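Local structure of SusD superfamily protein (Bacteroides vulgatus ATCC 8482, 3JQ0) at residues Lys421-Leu435 and Asp451-Tyr463. The protein is of unknown function but, as a SusD-family protein of the outer membrane, probably binds glycans during nutrient uptake. Residues are numbered along the deposited sequence; the frame is centred on the assembly and turned at random.
Sequences KWMKPDNAGALEAIL and DIRLLGWDYVHQY. With SO4 (sulfate ion), chain G.
Tyr463 pushes its ring between the loop at Lys421-Lys424 and the helix begun by Gly429, and its hydroxyl meets polar groups of both. Tyr463 OH donates to Glu432 OE1 over 2.6 Å, reaching the syn side of that oxygen 22° out of the carboxylate plane, with ring and carboxylate almost perpendicular. In one of the two modelled conformers of Lys424, its NZ donates to Tyr463 OH at 2.9 Å. Glu432 spends its other oxygen on Gln462: Gln462 NE2 donates to Glu432 OE2 over 2.9 Å, using the syn lone pair of that oxygen; the bond is nearly straight, and amide and carboxylate are close to coplanar, which, with the bond from Tyr463, limits rotation of the carboxylate about its last torsion. A bend at chi2 (-79°) swings the Glu432 carboxylate toward both partners. A phenylalanine in place of Tyr463 would probably leave Glu432 OE1, and with it Lys424 NZ, short of a partner and Glu432 less firmly oriented.

Next to this polar cluster Leu435 is a knob in a hole formed by Asp451, Leu455, Tyr459 and Tyr463. Its CD2 and Leu455 CD1 meet tip to tip at 3.9 Å, while Leu435 CD1 packs 3.7 Å from Tyr459 CD1. These residues belong to the helical part of the SusD fold: segments 430-435 and 451-455 run nearly antiparallel (159°), and Gly456, with positive phi, ends one helix and takes the N-cap position of the next, turning Tyr459 and Tyr463 back onto Leu435. At the ring edge across from CE2, the carbon near Leu435 CD1, Lys421 O lies near the ring plane, 3.3 Å from Tyr463 CE1, and a water joins that carbonyl to Gln462 O. Leu431 CD1 meets Tyr459 OH at 3.9 Å, the side chains crossing at about a right angle, and Val376 of helix 364-377 backs Leu431. Asp451 is positioned by a salt bridge from its OD1 to Arg438.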
# COMPACT_ATOMS: atom_id res chain seq x y z
N LYS A 421 7.58 -17.47 11.09
CA LYS A 421 6.16 -17.60 10.74
C LYS A 421 5.75 -16.68 9.61
O LYS A 421 4.61 -16.79 9.14
CB LYS A 421 5.24 -17.38 11.94
CG LYS A 421 5.13 -15.92 12.36
CD LYS A 421 3.91 -15.67 13.26
CE LYS A 421 3.57 -14.18 13.41
NZ LYS A 421 2.36 -14.02 14.29
N TRP A 422 6.61 -15.76 9.19
CA TRP A 422 6.28 -14.77 8.19
C TRP A 422 6.52 -15.16 6.73
O TRP A 422 6.03 -14.50 5.84
CB TRP A 422 7.03 -13.44 8.49
CG TRP A 422 6.60 -12.83 9.78
CD1 TRP A 422 5.55 -12.00 9.97
CD2 TRP A 422 7.18 -13.03 11.06
NE1 TRP A 422 5.44 -11.66 11.30
CE2 TRP A 422 6.44 -12.27 12.00
CE3 TRP A 422 8.30 -13.73 11.52
CZ2 TRP A 422 6.74 -12.26 13.35
CZ3 TRP A 422 8.61 -13.71 12.83
CH2 TRP A 422 7.83 -12.97 13.74
N MSE A 423 7.34 -16.18 6.49
CA MSE A 423 7.81 -16.45 5.14
C MSE A 423 8.49 -17.80 5.09
O MSE A 423 8.86 -18.38 6.11
CB MSE A 423 8.78 -15.35 4.69
CG MSE A 423 10.02 -15.27 5.55
SE MSE A 423 11.08 -13.69 5.20
CE MSE A 423 9.93 -12.53 6.22
N LYS A 424 8.64 -18.27 3.87
CA LYS A 424 9.16 -19.61 3.55
C LYS A 424 10.45 -19.49 2.74
O LYS A 424 10.64 -18.48 2.02
CB LYS A 424 8.14 -20.40 2.69
CG LYS A 424 6.71 -20.51 3.27
CD LYS A 424 6.64 -21.41 4.52
CE LYS A 424 5.22 -21.51 5.19
NZ LYS A 424 4.81 -20.19 5.88
N PRO A 425 11.28 -20.54 2.74
CA PRO A 425 12.34 -20.61 1.77
C PRO A 425 11.79 -20.55 0.35
O PRO A 425 10.64 -20.95 0.10
CB PRO A 425 12.97 -21.97 2.06
CG PRO A 425 11.87 -22.75 2.63
CD PRO A 425 11.15 -21.81 3.49
N ASP A 426 12.63 -20.10 -0.58
CA ASP A 426 12.24 -20.11 -1.98
C ASP A 426 11.73 -21.47 -2.45
O ASP A 426 10.83 -21.54 -3.30
CB ASP A 426 13.39 -19.67 -2.88
CG ASP A 426 13.77 -18.20 -2.81
OD1 ASP A 426 13.09 -17.42 -2.10
OD2 ASP A 426 14.76 -17.86 -3.48
N ASN A 427 12.33 -22.54 -1.94
CA ASN A 427 11.98 -23.91 -2.36
C ASN A 427 10.58 -24.33 -1.95
O ASN A 427 10.12 -25.38 -2.37
CB ASN A 427 13.07 -24.92 -1.90
CG ASN A 427 13.17 -25.03 -0.42
OD1 ASN A 427 12.19 -24.90 0.29
ND2 ASN A 427 14.38 -25.33 0.08
N ALA A 428 9.84 -23.49 -1.20
CA ALA A 428 8.43 -23.70 -0.92
C ALA A 428 7.54 -23.33 -2.08
O ALA A 428 6.32 -23.50 -2.01
CB ALA A 428 8.01 -22.97 0.33
N GLY A 429 8.12 -22.76 -3.11
CA GLY A 429 7.38 -22.50 -4.34
C GLY A 429 7.35 -21.05 -4.73
O GLY A 429 7.62 -20.12 -3.92
N ALA A 430 7.05 -20.78 -5.99
CA ALA A 430 7.11 -19.42 -6.54
C ALA A 430 6.10 -18.46 -5.92
O ALA A 430 6.43 -17.31 -5.69
CB ALA A 430 6.96 -19.50 -8.03
N LEU A 431 4.87 -18.93 -5.64
CA LEU A 431 3.91 -18.06 -4.99
C LEU A 431 4.37 -17.60 -3.61
O LEU A 431 4.31 -16.40 -3.31
CB LEU A 431 2.52 -18.72 -4.86
CG LEU A 431 1.76 -18.90 -6.15
CD1 LEU A 431 0.45 -19.62 -5.84
CD2 LEU A 431 1.50 -17.58 -6.93
N GLU A 432 4.89 -18.50 -2.79
CA GLU A 432 5.44 -18.13 -1.53
C GLU A 432 6.60 -17.18 -1.70
O GLU A 432 6.75 -16.22 -0.93
CB GLU A 432 5.83 -19.36 -0.74
CG GLU A 432 4.66 -20.13 -0.15
CD GLU A 432 4.06 -19.56 1.11
OE1 GLU A 432 4.49 -18.48 1.61
OE2 GLU A 432 3.15 -20.24 1.65
N ALA A 433 7.46 -17.43 -2.69
CA ALA A 433 8.60 -16.55 -2.88
C ALA A 433 8.17 -15.12 -3.21
O ALA A 433 8.80 -14.16 -2.77
CB ALA A 433 9.56 -17.07 -3.98
N ILE A 434 7.10 -14.97 -3.99
CA ILE A 434 6.61 -13.64 -4.36
C ILE A 434 5.94 -12.99 -3.14
O ILE A 434 6.13 -11.80 -2.92
CB ILE A 434 5.67 -13.70 -5.56
CG1 ILE A 434 6.47 -14.16 -6.80
CG2 ILE A 434 5.07 -12.32 -5.84
CD1 ILE A 434 5.57 -14.62 -7.95
N LEU A 435 5.21 -13.76 -2.32
CA LEU A 435 4.67 -13.19 -1.08
C LEU A 435 5.82 -12.66 -0.21
O LEU A 435 5.71 -11.57 0.34
CB LEU A 435 3.86 -14.20 -0.29
CG LEU A 435 2.49 -14.55 -0.84
CD1 LEU A 435 1.89 -15.63 0.06
CD2 LEU A 435 1.56 -13.35 -0.93
N ASP A 451 -2.31 -8.90 -0.38
CA ASP A 451 -1.56 -10.00 -1.02
C ASP A 451 -2.10 -11.35 -0.60
O ASP A 451 -2.33 -12.25 -1.41
CB ASP A 451 -0.07 -9.94 -0.60
CG ASP A 451 0.74 -8.79 -1.13
OD1 ASP A 451 0.32 -8.14 -2.10
OD2 ASP A 451 1.87 -8.61 -0.57
N ILE A 452 -2.25 -11.56 0.71
CA ILE A 452 -2.68 -12.85 1.21
C ILE A 452 -4.14 -13.10 0.88
O ILE A 452 -4.55 -14.21 0.55
CB ILE A 452 -2.27 -13.08 2.68
CG1 ILE A 452 -3.01 -12.17 3.66
CG2 ILE A 452 -0.75 -12.98 2.80
CD1 ILE A 452 -2.58 -12.34 5.11
N ARG A 453 -4.97 -12.05 0.95
CA ARG A 453 -6.36 -12.16 0.55
C ARG A 453 -6.50 -12.58 -0.91
O ARG A 453 -7.35 -13.44 -1.23
CB ARG A 453 -7.07 -10.82 0.75
CG ARG A 453 -7.48 -10.57 2.21
CD ARG A 453 -8.81 -11.20 2.53
NE ARG A 453 -9.92 -10.44 1.93
CZ ARG A 453 -10.85 -10.90 1.12
NH1 ARG A 453 -10.86 -12.16 0.71
NH2 ARG A 453 -11.79 -10.06 0.70
N LEU A 454 -5.69 -12.02 -1.79
CA LEU A 454 -5.74 -12.40 -3.22
C LEU A 454 -5.54 -13.90 -3.38
O LEU A 454 -6.31 -14.57 -4.08
CB LEU A 454 -4.69 -11.66 -3.99
CG LEU A 454 -4.47 -12.15 -5.42
CD1 LEU A 454 -5.72 -11.97 -6.34
CD2 LEU A 454 -3.28 -11.41 -6.01
N LEU A 455 -4.53 -14.45 -2.73
CA LEU A 455 -4.21 -15.86 -2.91
C LEU A 455 -5.13 -16.81 -2.22
O LEU A 455 -5.22 -17.98 -2.63
CB LEU A 455 -2.73 -16.13 -2.60
CG LEU A 455 -1.75 -15.53 -3.62
CD1 LEU A 455 -0.28 -15.86 -3.22
CD2 LEU A 455 -2.03 -15.95 -5.06
N GLY A 456 -5.84 -16.35 -1.18
CA GLY A 456 -6.95 -17.08 -0.64
C GLY A 456 -6.77 -17.53 0.81
O GLY A 456 -5.73 -17.28 1.43
N TRP A 457 -7.77 -18.25 1.30
CA TRP A 457 -7.85 -18.58 2.73
C TRP A 457 -6.59 -19.30 3.21
O TRP A 457 -6.11 -19.02 4.31
CB TRP A 457 -9.07 -19.45 3.03
CG TRP A 457 -9.07 -20.05 4.40
CD1 TRP A 457 -8.98 -21.38 4.73
CD2 TRP A 457 -9.07 -19.35 5.66
NE1 TRP A 457 -8.96 -21.54 6.09
CE2 TRP A 457 -9.04 -20.31 6.70
CE3 TRP A 457 -9.09 -17.99 6.03
CZ2 TRP A 457 -9.00 -19.99 8.03
CZ3 TRP A 457 -9.06 -17.67 7.36
CH2 TRP A 457 -9.01 -18.66 8.35
N ASP A 458 -6.03 -20.23 2.44
CA ASP A 458 -4.86 -20.94 2.95
C ASP A 458 -3.73 -20.00 3.33
O ASP A 458 -3.07 -20.21 4.35
CB ASP A 458 -4.37 -21.94 1.93
CG ASP A 458 -5.38 -23.07 1.66
OD1 ASP A 458 -6.23 -23.34 2.50
OD2 ASP A 458 -5.21 -23.72 0.62
N TYR A 459 -3.56 -18.94 2.54
CA TYR A 459 -2.53 -17.96 2.80
C TYR A 459 -2.94 -16.95 3.88
O TYR A 459 -2.14 -16.60 4.75
CB TYR A 459 -2.14 -17.24 1.50
CG TYR A 459 -1.57 -18.19 0.47
CD1 TYR A 459 -0.25 -18.57 0.45
CD2 TYR A 459 -2.40 -18.84 -0.44
CE1 TYR A 459 0.23 -19.51 -0.48
CE2 TYR A 459 -1.97 -19.77 -1.32
CZ TYR A 459 -0.64 -20.10 -1.36
OH TYR A 459 -0.15 -21.03 -2.27
N VAL A 460 -4.18 -16.48 3.84
CA VAL A 460 -4.72 -15.67 4.92
C VAL A 460 -4.50 -16.36 6.26
O VAL A 460 -4.11 -15.70 7.24
CB VAL A 460 -6.21 -15.36 4.69
CG1 VAL A 460 -6.82 -14.71 5.93
CG2 VAL A 460 -6.45 -14.54 3.45
N HIS A 461 -4.76 -17.65 6.35
CA HIS A 461 -4.68 -18.36 7.60
C HIS A 461 -3.24 -18.55 8.06
O HIS A 461 -2.97 -18.55 9.25
CB HIS A 461 -5.46 -19.65 7.46
CG HIS A 461 -5.60 -20.44 8.72
ND1 HIS A 461 -5.97 -19.87 9.92
CD2 HIS A 461 -5.48 -21.76 8.95
CE1 HIS A 461 -6.06 -20.81 10.84
NE2 HIS A 461 -5.74 -21.96 10.29
N GLN A 462 -2.32 -18.73 7.13
CA GLN A 462 -0.91 -18.80 7.49
C GLN A 462 -0.40 -17.50 8.07
O GLN A 462 0.45 -17.50 8.98
CB GLN A 462 -0.03 -19.10 6.23
CG GLN A 462 -0.11 -20.48 5.70
CD GLN A 462 0.78 -20.78 4.52
OE1 GLN A 462 0.83 -21.94 4.14
NE2 GLN A 462 1.45 -19.80 3.92
N TYR A 463 -0.86 -16.37 7.50
CA TYR A 463 -0.21 -15.08 7.69
C TYR A 463 -1.12 -14.04 8.35
O TYR A 463 -0.86 -12.85 8.27
CB TYR A 463 0.35 -14.61 6.37
CG TYR A 463 1.42 -15.55 5.77
CD1 TYR A 463 2.48 -16.00 6.55
CD2 TYR A 463 1.37 -15.89 4.42
CE1 TYR A 463 3.46 -16.81 6.01
CE2 TYR A 463 2.33 -16.70 3.89
CZ TYR A 463 3.39 -17.14 4.67
OH TYR A 463 4.39 -17.95 4.12
S SO4 G . -10.15 -19.20 -1.46
O1 SO4 G . -10.24 -18.58 -0.11
O2 SO4 G . -11.14 -20.25 -1.67
O3 SO4 G . -10.30 -18.14 -2.38
O4 SO4 G . -8.80 -19.69 -1.71
O HOH W 1 2.82 -18.88 9.32
O HOH W 2 3.24 -10.44 0.95